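Local atomic coordinates of borrelidin polyketide synthase, type I (Streptomyces parvulus, PDB entry 6OBT), a protein that probably catalyses the dehydration of beta-hydroxyacyl intermediates during assembly of the polyketide borrelidin, as a dehydratase domain of a modular synthase. Residues L80-G83 / V84-V87. Sequence-based numbering, arbitrary orientation.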
ATOM      1  N   LEU A  80     -20.668  14.808  -6.620  1.00 39.93           N
ATOM      2  CA  LEU A  80     -20.498  13.753  -5.637  1.00 43.64           C
ATOM      3  C   LEU A  80     -20.146  12.465  -6.358  1.00 47.62           C
ATOM      4  O   LEU A  80     -20.719  12.162  -7.412  1.00 40.49           O
ATOM      5  CB  LEU A  80     -21.769  13.502  -4.816  1.00 48.57           C
ATOM      6  CG  LEU A  80     -22.419  14.551  -3.926  1.00 56.07           C
ATOM      7  CD1 LEU A  80     -23.208  13.864  -2.799  1.00 62.55           C
ATOM      8  CD2 LEU A  80     -21.431  15.537  -3.390  1.00 57.33           C
ATOM      9  N   LEU A  81     -19.205  11.720  -5.790  1.00 41.85           N
ATOM     10  CA  LEU A  81     -19.009  10.344  -6.213  1.00 33.37           C
ATOM     11  C   LEU A  81     -20.295   9.566  -5.948  1.00 39.83           C
ATOM     12  O   LEU A  81     -20.869   9.673  -4.856  1.00 36.02           O
ATOM     13  CB  LEU A  81     -17.824   9.728  -5.457  1.00 39.35           C
ATOM     14  CG  LEU A  81     -17.320   8.428  -6.095  1.00 37.87           C
ATOM     15  CD1 LEU A  81     -16.645   8.728  -7.432  1.00 35.99           C
ATOM     16  CD2 LEU A  81     -16.341   7.714  -5.147  1.00 37.09           C
ATOM     17  N   PRO A  82     -20.822   8.837  -6.922  1.00 38.73           N
ATOM     18  CA  PRO A  82     -22.057   8.097  -6.653  1.00 36.03           C
ATOM     19  C   PRO A  82     -21.793   7.014  -5.612  1.00 31.12           C
ATOM     20  O   PRO A  82     -20.744   6.368  -5.613  1.00 30.85           O
ATOM     21  CB  PRO A  82     -22.458   7.530  -8.023  1.00 37.63           C
ATOM     22  CG  PRO A  82     -21.285   7.699  -8.911  1.00 47.16           C
ATOM     23  CD  PRO A  82     -20.357   8.719  -8.313  1.00 39.31           C
ATOM     24  N   GLY A  83     -22.722   6.882  -4.664  1.00 38.42           N
ATOM     25  CA  GLY A  83     -22.599   5.856  -3.640  1.00 37.29           C
ATOM     26  C   GLY A  83     -22.406   4.460  -4.196  1.00 37.43           C
ATOM     27  O   GLY A  83     -21.715   3.631  -3.589  1.00 33.60           O
ATOM     28  N   VAL A  84     -22.982   4.174  -5.364  1.00 36.86           N
ATOM     29  CA  VAL A  84     -22.799   2.839  -5.935  1.00 36.45           C
ATOM     30  C   VAL A  84     -21.349   2.602  -6.345  1.00 31.89           C
ATOM     31  O   VAL A  84     -20.958   1.451  -6.544  1.00 31.36           O
ATOM     32  CB  VAL A  84     -23.730   2.584  -7.135  1.00 39.27           C
ATOM     33  CG1 VAL A  84     -25.207   2.513  -6.685  1.00 41.96           C
ATOM     34  CG2 VAL A  84     -23.526   3.634  -8.208  1.00 37.53           C
ATOM     35  N   VAL A  85     -20.521   3.649  -6.464  1.00 31.78           N
ATOM     36  CA  VAL A  85     -19.103   3.392  -6.720  1.00 28.28           C
ATOM     37  C   VAL A  85     -18.505   2.568  -5.583  1.00 32.11           C
ATOM     38  O   VAL A  85     -17.692   1.662  -5.811  1.00 32.67           O
ATOM     39  CB  VAL A  85     -18.320   4.710  -6.924  1.00 31.40           C
ATOM     40  CG1 VAL A  85     -16.818   4.447  -6.786  1.00 36.96           C
ATOM     41  CG2 VAL A  85     -18.622   5.300  -8.294  1.00 36.39           C
ATOM     42  N   TRP A  86     -18.905   2.858  -4.341  1.00 30.67           N
ATOM     43  CA  TRP A  86     -18.327   2.111  -3.229  1.00 31.67           C
ATOM     44  C   TRP A  86     -18.810   0.669  -3.227  1.00 35.08           C
ATOM     45  O   TRP A  86     -18.084  -0.220  -2.777  1.00 30.99           O
ATOM     46  CB  TRP A  86     -18.656   2.782  -1.902  1.00 28.05           C
ATOM     47  CG  TRP A  86     -18.188   4.250  -1.813  1.00 31.82           C
ATOM     48  CD1 TRP A  86     -18.970   5.344  -1.637  1.00 32.41           C
ATOM     49  CD2 TRP A  86     -16.836   4.730  -1.898  1.00 33.18           C
ATOM     50  NE1 TRP A  86     -18.193   6.486  -1.612  1.00 37.07           N
ATOM     51  CE2 TRP A  86     -16.881   6.132  -1.770  1.00 37.92           C
ATOM     52  CE3 TRP A  86     -15.593   4.106  -2.081  1.00 35.30           C
ATOM     53  CZ2 TRP A  86     -15.723   6.929  -1.800  1.00 37.76           C
ATOM     54  CZ3 TRP A  86     -14.450   4.889  -2.114  1.00 36.15           C
ATOM     55  CH2 TRP A  86     -14.524   6.288  -1.979  1.00 34.84           C
ATOM     56  N   VAL A  87     -20.016   0.406  -3.739  1.00 32.01           N
ATOM     57  CA  VAL A  87     -20.459  -0.985  -3.837  1.00 28.17           C
ATOM     58  C   VAL A  87     -19.685  -1.713  -4.928  1.00 28.07           C
ATOM     59  O   VAL A  87     -19.269  -2.867  -4.752  1.00 31.02           O
ATOM     60  CB  VAL A  87     -21.981  -1.067  -4.080  1.00 30.91           C
ATOM     61  CG1 VAL A  87     -22.431  -2.551  -4.053  1.00 32.61           C
ATOM     62  CG2 VAL A  87     -22.723  -0.264  -3.040  1.00 31.40           C
TER
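Pro-82 and Val-85 meet where the HxxxGxxxxP motif of polyketide synthase dehydratases runs into helix 83-97, the hot-dog helix of its half of the double hot-dog fold. Pro-82 is the last residue of the motif and His-73 the first. In this family the motif carries the catalytic histidine. Here Leu-80 O accepts a hydrogen bond from His-73 ND1.

Two backbone bonds, each from residue i+3 back to residue i, form at the entry to the helix. Val-85 N donates to Pro-82 O at 2.9 Å, with an N-H...O angle of 150°. Trp-86 N donates to Gly-83 O at 3.0 Å; this bond is more bent, at 136°.

The side chains add an apolar layer. Pro-82 CG sits 3.6 Å from Val-85 CG2. Val-85 CG1, anti to its own N (chi1 164°), meets Leu-81 CD2 at 3.7 Å. The same leucine methyl lies over one face of the Trp-86 indole, toward the rim. It is 3.5 Å from Trp-86 CZ2 and makes a CH-pi contact with the six-membered ring. The side chains of Leu-81 and Trp-86 cross at about a right angle. The indole also meets the nearly parallel ring of His-150 and packs on strand 101-107.

Val-84 reaches helix 228-236 at Phe-231 and Asp-232. Pro-82 is thus held by one backbone bond through its O and by apolar contact of its ring, while the Leu-81 methyl is packed on Val-85 and the indole. This is consistent with a fixed path for the segment whose Leu-80 carbonyl binds His-73.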